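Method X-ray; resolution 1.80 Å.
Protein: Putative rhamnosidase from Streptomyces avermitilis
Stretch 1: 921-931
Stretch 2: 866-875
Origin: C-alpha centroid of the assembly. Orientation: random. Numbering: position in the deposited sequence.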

ATOM      1  N   SER A 921     -14.919   8.037   0.292  1.00 25.51           N
ATOM      2  CA  SER A 921     -15.649   7.971  -0.999  1.00 25.80           C
ATOM      3  C   SER A 921     -16.669   9.089  -1.209  1.00 26.87           C
ATOM      4  O   SER A 921     -17.165   9.281  -2.324  1.00 26.40           O
ATOM      5  CB  SER A 921     -16.293   6.600  -1.216  1.00 26.94           C
ATOM      6  OG  SER A 921     -17.198   6.235  -0.171  1.00 28.71           O
ATOM      7  N   VAL A 922     -16.958   9.840  -0.146  1.00 23.55           N
ATOM      8  CA  VAL A 922     -17.749  11.072  -0.225  1.00 24.41           C
ATOM      9  C   VAL A 922     -17.060  12.139  -1.081  1.00 24.44           C
ATOM     10  O   VAL A 922     -17.710  13.043  -1.643  1.00 24.07           O
ATOM     11  CB  VAL A 922     -18.044  11.624   1.203  1.00 24.95           C
ATOM     12  CG1 VAL A 922     -16.772  12.128   1.879  1.00 25.83           C
ATOM     13  CG2 VAL A 922     -19.071  12.740   1.156  1.00 26.47           C
ATOM     14  N   GLY A 923     -15.735  12.016  -1.212  1.00 25.13           N
ATOM     15  CA  GLY A 923     -14.928  12.947  -1.982  1.00 23.65           C
ATOM     16  C   GLY A 923     -15.486  13.174  -3.371  1.00 22.66           C
ATOM     17  O   GLY A 923     -15.592  14.301  -3.802  1.00 22.27           O
ATOM     18  N   GLU A 924     -15.823  12.101  -4.075  1.00 23.52           N
ATOM     19  CA  GLU A 924     -16.248  12.235  -5.474  1.00 25.83           C
ATOM     20  C   GLU A 924     -17.518  13.064  -5.596  1.00 27.36           C
ATOM     21  O   GLU A 924     -17.677  13.764  -6.571  1.00 24.09           O
ATOM     22  CB  GLU A 924     -16.455  10.884  -6.150  1.00 26.87           C
ATOM     23  CG  GLU A 924     -17.584  10.042  -5.589  1.00 34.70           C
ATOM     24  CD  GLU A 924     -17.860   8.805  -6.416  1.00 38.12           C
ATOM     25  OE1 GLU A 924     -18.198   8.964  -7.617  1.00 43.53           O
ATOM     26  OE2 GLU A 924     -17.746   7.675  -5.875  1.00 37.35           O
ATOM     27  N   TRP A 925     -18.405  12.979  -4.602  1.00 26.95           N
ATOM     28  CA  TRP A 925     -19.609  13.820  -4.599  1.00 26.46           C
ATOM     29  C   TRP A 925     -19.255  15.302  -4.463  1.00 27.19           C
ATOM     30  O   TRP A 925     -19.799  16.151  -5.163  1.00 25.41           O
ATOM     31  CB  TRP A 925     -20.610  13.374  -3.529  1.00 26.76           C
ATOM     32  CG  TRP A 925     -21.896  14.188  -3.590  1.00 27.57           C
ATOM     33  CD1 TRP A 925     -23.050  13.864  -4.282  1.00 27.16           C
ATOM     34  CD2 TRP A 925     -22.142  15.467  -2.966  1.00 27.88           C
ATOM     35  NE1 TRP A 925     -23.999  14.869  -4.105  1.00 26.18           N
ATOM     36  CE2 TRP A 925     -23.465  15.857  -3.313  1.00 29.81           C
ATOM     37  CE3 TRP A 925     -21.381  16.313  -2.134  1.00 28.47           C
ATOM     38  CZ2 TRP A 925     -24.038  17.057  -2.862  1.00 30.83           C
ATOM     39  CZ3 TRP A 925     -21.952  17.509  -1.687  1.00 29.50           C
ATOM     40  CH2 TRP A 925     -23.269  17.866  -2.052  1.00 32.67           C
ATOM     41  N   MET A 926     -18.305  15.623  -3.587  1.00 25.49           N
ATOM     42  CA  MET A 926     -17.876  16.981  -3.456  1.00 25.50           C
ATOM     43  C   MET A 926     -17.250  17.510  -4.749  1.00 25.83           C
ATOM     44  O   MET A 926     -17.480  18.662  -5.123  1.00 24.98           O
ATOM     45  CB  MET A 926     -16.871  17.117  -2.300  1.00 26.81           C
ATOM     46  CG  MET A 926     -17.423  16.779  -0.931  1.00 26.83           C
ATOM     47  SD  MET A 926     -16.542  17.655   0.391  1.00 32.50           S
ATOM     48  CE  MET A 926     -14.927  16.895   0.187  1.00 28.26           C
ATOM     49  N   TYR A 927     -16.439  16.689  -5.419  1.00 24.89           N
ATOM     50  CA  TYR A 927     -15.668  17.183  -6.547  1.00 22.78           C
ATOM     51  C   TYR A 927     -16.616  17.397  -7.718  1.00 23.90           C
ATOM     52  O   TYR A 927     -16.503  18.401  -8.410  1.00 23.59           O
ATOM     53  CB  TYR A 927     -14.486  16.236  -6.895  1.00 23.00           C
ATOM     54  CG  TYR A 927     -13.624  15.914  -5.689  1.00 23.13           C
ATOM     55  CD1 TYR A 927     -13.414  16.863  -4.674  1.00 23.12           C
ATOM     56  CD2 TYR A 927     -13.048  14.660  -5.536  1.00 24.24           C
ATOM     57  CE1 TYR A 927     -12.640  16.564  -3.555  1.00 23.70           C
ATOM     58  CE2 TYR A 927     -12.290  14.351  -4.405  1.00 23.12           C
ATOM     59  CZ  TYR A 927     -12.073  15.316  -3.433  1.00 25.34           C
ATOM     60  OH  TYR A 927     -11.305  14.993  -2.321  1.00 25.73           O
ATOM     61  N   ALA A 928     -17.588  16.492  -7.856  1.00 24.11           N
ATOM     62  CA  ALA A 928     -18.574  16.546  -8.946  1.00 26.40           C
ATOM     63  C   ALA A 928     -19.628  17.641  -8.749  1.00 26.81           C
ATOM     64  O   ALA A 928     -20.059  18.254  -9.719  1.00 27.61           O
ATOM     65  CB  ALA A 928     -19.229  15.187  -9.151  1.00 24.93           C
ATOM     66  N   ASN A 929     -19.982  17.929  -7.495  1.00 28.13           N
ATOM     67  CA  ASN A 929     -21.148  18.793  -7.190  1.00 28.63           C
ATOM     68  C   ASN A 929     -20.854  20.126  -6.527  1.00 30.28           C
ATOM     69  O   ASN A 929     -21.546  21.121  -6.788  1.00 31.97           O
ATOM     70  CB  ASN A 929     -22.148  18.018  -6.363  1.00 28.95           C
ATOM     71  CG  ASN A 929     -22.623  16.766  -7.059  1.00 29.69           C
ATOM     72  OD1 ASN A 929     -22.267  15.657  -6.673  1.00 31.69           O
ATOM     73  ND2 ASN A 929     -23.421  16.933  -8.101  1.00 31.49           N
ATOM     74  N   ILE A 930     -19.821  20.184  -5.691  1.00 26.76           N
ATOM     75  CA  ILE A 930     -19.456  21.456  -5.101  1.00 27.60           C
ATOM     76  C   ILE A 930     -18.470  22.129  -6.030  1.00 29.93           C
ATOM     77  O   ILE A 930     -18.648  23.289  -6.406  1.00 29.75           O
ATOM     78  CB  ILE A 930     -18.899  21.321  -3.649  1.00 28.25           C
ATOM     79  CG1 ILE A 930     -19.925  20.604  -2.767  1.00 28.79           C
ATOM     80  CG2 ILE A 930     -18.484  22.701  -3.113  1.00 28.03           C
ATOM     81  CD1 ILE A 930     -19.451  20.212  -1.373  1.00 30.94           C
ATOM     82  N   ALA A 931     -17.423  21.396  -6.424  1.00 29.20           N
ATOM     83  CA  ALA A 931     -16.487  21.924  -7.413  1.00 32.13           C
ATOM     84  C   ALA A 931     -17.132  21.925  -8.821  1.00 28.73           C
ATOM     85  O   ALA A 931     -16.821  22.762  -9.648  1.00 32.93           O
ATOM     86  CB  ALA A 931     -15.186  21.127  -7.387  1.00 28.84           C
TER
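Stretch 2 866-875: HTDVAYRLLH

The contact between residues 866-875 and 921-931 is a small, largely apolar helix-to-helix packing in which Trp925 and Leu874 supply most of the packing between two well-separated backbones. Stretch 2 is helical from Thr867 onward, with His866 at the N-cap position, and its regular backbone hydrogen bonds begin with Ala870 N to His866 O at 3.1 Å. It lies across the helix of stretch 1 with a signed crossing angle of -129°, so the two chains run in broadly opposing but strongly inclined directions. The axes come no closer than 12.4 Å, and even Val922 and Leu874, whose CA atoms are 8.6 Å apart, leave room for side chains between them.

Trp925 occupies much of that room. Its CA-to-CB bond points toward stretch 2, and with chi1 in the t well the indole enters a hole formed by Thr867, Ala870, Tyr871 and Leu874, residues that recur at the helical spacing of three and four. Ala870 CB lies 3.7 Å from Trp925 CZ2. Beside it, the edge of the indole meets the face of Tyr871, with the planes at 80° and Trp925 CH2 3.9 Å from Tyr871 CE2. Leu874 CD2 approaches Trp925 CZ3 at 3.8 Å.

Leu874 extends the packing along stretch 1. Leu874 CD1 lies 3.9 Å from Val922 CG2 and 4.3 Å from Met926 CG, while Leu874 CD2 also reaches Ile930 CD1 at 3.7 Å. Ile930 starts sideways, but its end comes nearer, placing Ile930 CG1 3.5 Å from Tyr871 OH, a hydroxyl hydrogen-bonded elsewhere in the structure. No hydrogen bond crosses between the stretches, and just 312 Å² is buried in total. The example illustrates a general principle: side chains of good size, one of them a knob in a hole, can bridge helices whose axes lie well apart without a cross-stretch hydrogen bond.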

ATOM      1  N   HIS A 866     -32.689  15.563  -4.383  1.00 37.60           N
ATOM      2  CA  HIS A 866     -32.518  15.875  -2.966  1.00 36.19           C
ATOM      3  C   HIS A 866     -31.112  16.321  -2.572  1.00 36.50           C
ATOM      4  O   HIS A 866     -30.589  15.863  -1.552  1.00 35.50           O
ATOM      5  CB  HIS A 866     -32.923  14.674  -2.129  1.00 36.90           C
ATOM      6  CG  HIS A 866     -34.315  14.197  -2.397  1.00 40.93           C
ATOM      7  ND1 HIS A 866     -35.434  14.930  -2.051  1.00 42.32           N
ATOM      8  CD2 HIS A 866     -34.773  13.051  -2.953  1.00 41.05           C
ATOM      9  CE1 HIS A 866     -36.518  14.256  -2.390  1.00 41.77           C
ATOM     10  NE2 HIS A 866     -36.145  13.113  -2.940  1.00 42.95           N
ATOM     11  N   THR A 867     -30.520  17.212  -3.371  1.00 34.79           N
ATOM     12  CA  THR A 867     -29.230  17.824  -3.058  1.00 35.66           C
ATOM     13  C   THR A 867     -29.245  18.517  -1.695  1.00 37.36           C
ATOM     14  O   THR A 867     -28.262  18.454  -0.965  1.00 32.05           O
ATOM     15  CB  THR A 867     -28.771  18.794  -4.169  1.00 33.46           C
ATOM     16  OG1 THR A 867     -28.469  18.023  -5.333  1.00 37.37           O
ATOM     17  CG2 THR A 867     -27.489  19.568  -3.768  1.00 33.06           C
ATOM     18  N   ASP A 868     -30.364  19.165  -1.358  1.00 39.21           N
ATOM     19  CA  ASP A 868     -30.516  19.815  -0.050  1.00 39.14           C
ATOM     20  C   ASP A 868     -30.315  18.848   1.131  1.00 37.07           C
ATOM     21  O   ASP A 868     -29.668  19.209   2.115  1.00 37.15           O
ATOM     22  CB  ASP A 868     -31.864  20.549   0.049  1.00 42.80           C
ATOM     23  CG  ASP A 868     -33.062  19.618  -0.111  1.00 45.61           C
ATOM     24  OD1 ASP A 868     -32.893  18.463  -0.558  1.00 45.51           O
ATOM     25  OD2 ASP A 868     -34.180  20.051   0.219  1.00 52.00           O
ATOM     26  N   VAL A 869     -30.861  17.639   1.004  1.00 33.41           N
ATOM     27  CA  VAL A 869     -30.679  16.539   1.951  1.00 34.89           C
ATOM     28  C   VAL A 869     -29.228  16.037   1.951  1.00 34.41           C
ATOM     29  O   VAL A 869     -28.685  15.663   2.993  1.00 32.14           O
ATOM     30  CB  VAL A 869     -31.611  15.368   1.609  1.00 33.28           C
ATOM     31  CG1 VAL A 869     -31.324  14.138   2.462  1.00 34.10           C
ATOM     32  CG2 VAL A 869     -33.070  15.787   1.779  1.00 37.41           C
ATOM     33  N   ALA A 870     -28.610  16.019   0.776  1.00 33.53           N
ATOM     34  CA  ALA A 870     -27.209  15.605   0.680  1.00 31.10           C
ATOM     35  C   ALA A 870     -26.361  16.568   1.481  1.00 30.90           C
ATOM     36  O   ALA A 870     -25.501  16.127   2.252  1.00 34.04           O
ATOM     37  CB  ALA A 870     -26.756  15.550  -0.773  1.00 31.24           C
ATOM     38  N   TYR A 871     -26.617  17.866   1.334  1.00 28.63           N
ATOM     39  CA  TYR A 871     -25.877  18.868   2.083  1.00 32.92           C
ATOM     40  C   TYR A 871     -26.092  18.713   3.583  1.00 35.18           C
ATOM     41  O   TYR A 871     -25.170  18.939   4.360  1.00 36.04           O
ATOM     42  CB  TYR A 871     -26.235  20.273   1.631  1.00 30.95           C
ATOM     43  CG  TYR A 871     -25.354  20.801   0.512  1.00 32.16           C
ATOM     44  CD1 TYR A 871     -24.044  21.233   0.774  1.00 31.12           C
ATOM     45  CD2 TYR A 871     -25.830  20.881  -0.810  1.00 32.72           C
ATOM     46  CE1 TYR A 871     -23.242  21.720  -0.239  1.00 29.84           C
ATOM     47  CE2 TYR A 871     -25.032  21.375  -1.831  1.00 32.14           C
ATOM     48  CZ  TYR A 871     -23.739  21.790  -1.535  1.00 30.94           C
ATOM     49  OH  TYR A 871     -22.942  22.293  -2.513  1.00 32.98           O
ATOM     50  N   ARG A 872     -27.301  18.319   3.976  1.00 39.65           N
ATOM     51  CA  ARG A 872     -27.633  18.171   5.392  1.00 42.80           C
ATOM     52  C   ARG A 872     -26.740  17.097   6.013  1.00 40.25           C
ATOM     53  O   ARG A 872     -26.122  17.314   7.067  1.00 37.79           O
ATOM     54  CB  ARG A 872     -29.117  17.825   5.574  1.00 47.15           C
ATOM     55  CG  ARG A 872     -29.615  17.892   7.015  1.00 52.23           C
ATOM     56  CD  ARG A 872     -29.854  19.323   7.501  1.00 57.10           C
ATOM     57  NE  ARG A 872     -30.642  19.345   8.739  1.00 59.22           N
ATOM     58  CZ  ARG A 872     -31.975  19.393   8.788  1.00 61.66           C
ATOM     59  NH1 ARG A 872     -32.698  19.434   7.675  1.00 61.11           N
ATOM     60  NH2 ARG A 872     -32.593  19.405   9.960  1.00 62.97           N
ATOM     61  N   LEU A 873     -26.670  15.958   5.335  1.00 36.11           N
ATOM     62  CA  LEU A 873     -25.757  14.884   5.704  1.00 35.18           C
ATOM     63  C   LEU A 873     -24.304  15.326   5.674  1.00 35.02           C
ATOM     64  O   LEU A 873     -23.533  14.986   6.574  1.00 34.60           O
ATOM     65  CB  LEU A 873     -25.948  13.669   4.802  1.00 34.73           C
ATOM     66  CG  LEU A 873     -27.316  13.011   4.902  1.00 33.74           C
ATOM     67  CD1 LEU A 873     -27.326  11.793   4.021  1.00 34.35           C
ATOM     68  CD2 LEU A 873     -27.616  12.637   6.346  1.00 36.19           C
ATOM     69  N   LEU A 874     -23.937  16.093   4.651  1.00 33.97           N
ATOM     70  CA  LEU A 874     -22.548  16.508   4.476  1.00 32.78           C
ATOM     71  C   LEU A 874     -22.064  17.398   5.625  1.00 34.65           C
ATOM     72  O   LEU A 874     -20.949  17.214   6.126  1.00 31.34           O
ATOM     73  CB  LEU A 874     -22.318  17.194   3.115  1.00 30.55           C
ATOM     74  CG  LEU A 874     -20.847  17.507   2.813  1.00 32.05           C
ATOM     75  CD1 LEU A 874     -20.086  16.242   2.436  1.00 31.36           C
ATOM     76  CD2 LEU A 874     -20.735  18.555   1.709  1.00 32.05           C
ATOM     77  N   HIS A 875     -22.909  18.345   6.041  1.00 35.13           N
ATOM     78  CA  HIS A 875     -22.543  19.341   7.059  1.00 36.91           C
ATOM     79  C   HIS A 875     -22.830  18.878   8.486  1.00 35.68           C
ATOM     80  O   HIS A 875     -22.492  19.581   9.447  1.00 36.24           O
ATOM     81  CB  HIS A 875     -23.285  20.655   6.815  1.00 36.81           C
ATOM     82  CG  HIS A 875     -22.792  21.413   5.630  1.00 37.24           C
ATOM     83  ND1 HIS A 875     -21.473  21.781   5.480  1.00 39.41           N
ATOM     84  CD2 HIS A 875     -23.444  21.883   4.544  1.00 34.33           C
ATOM     85  CE1 HIS A 875     -21.332  22.438   4.342  1.00 38.61           C
ATOM     86  NE2 HIS A 875     -22.515  22.521   3.762  1.00 37.99           N
TER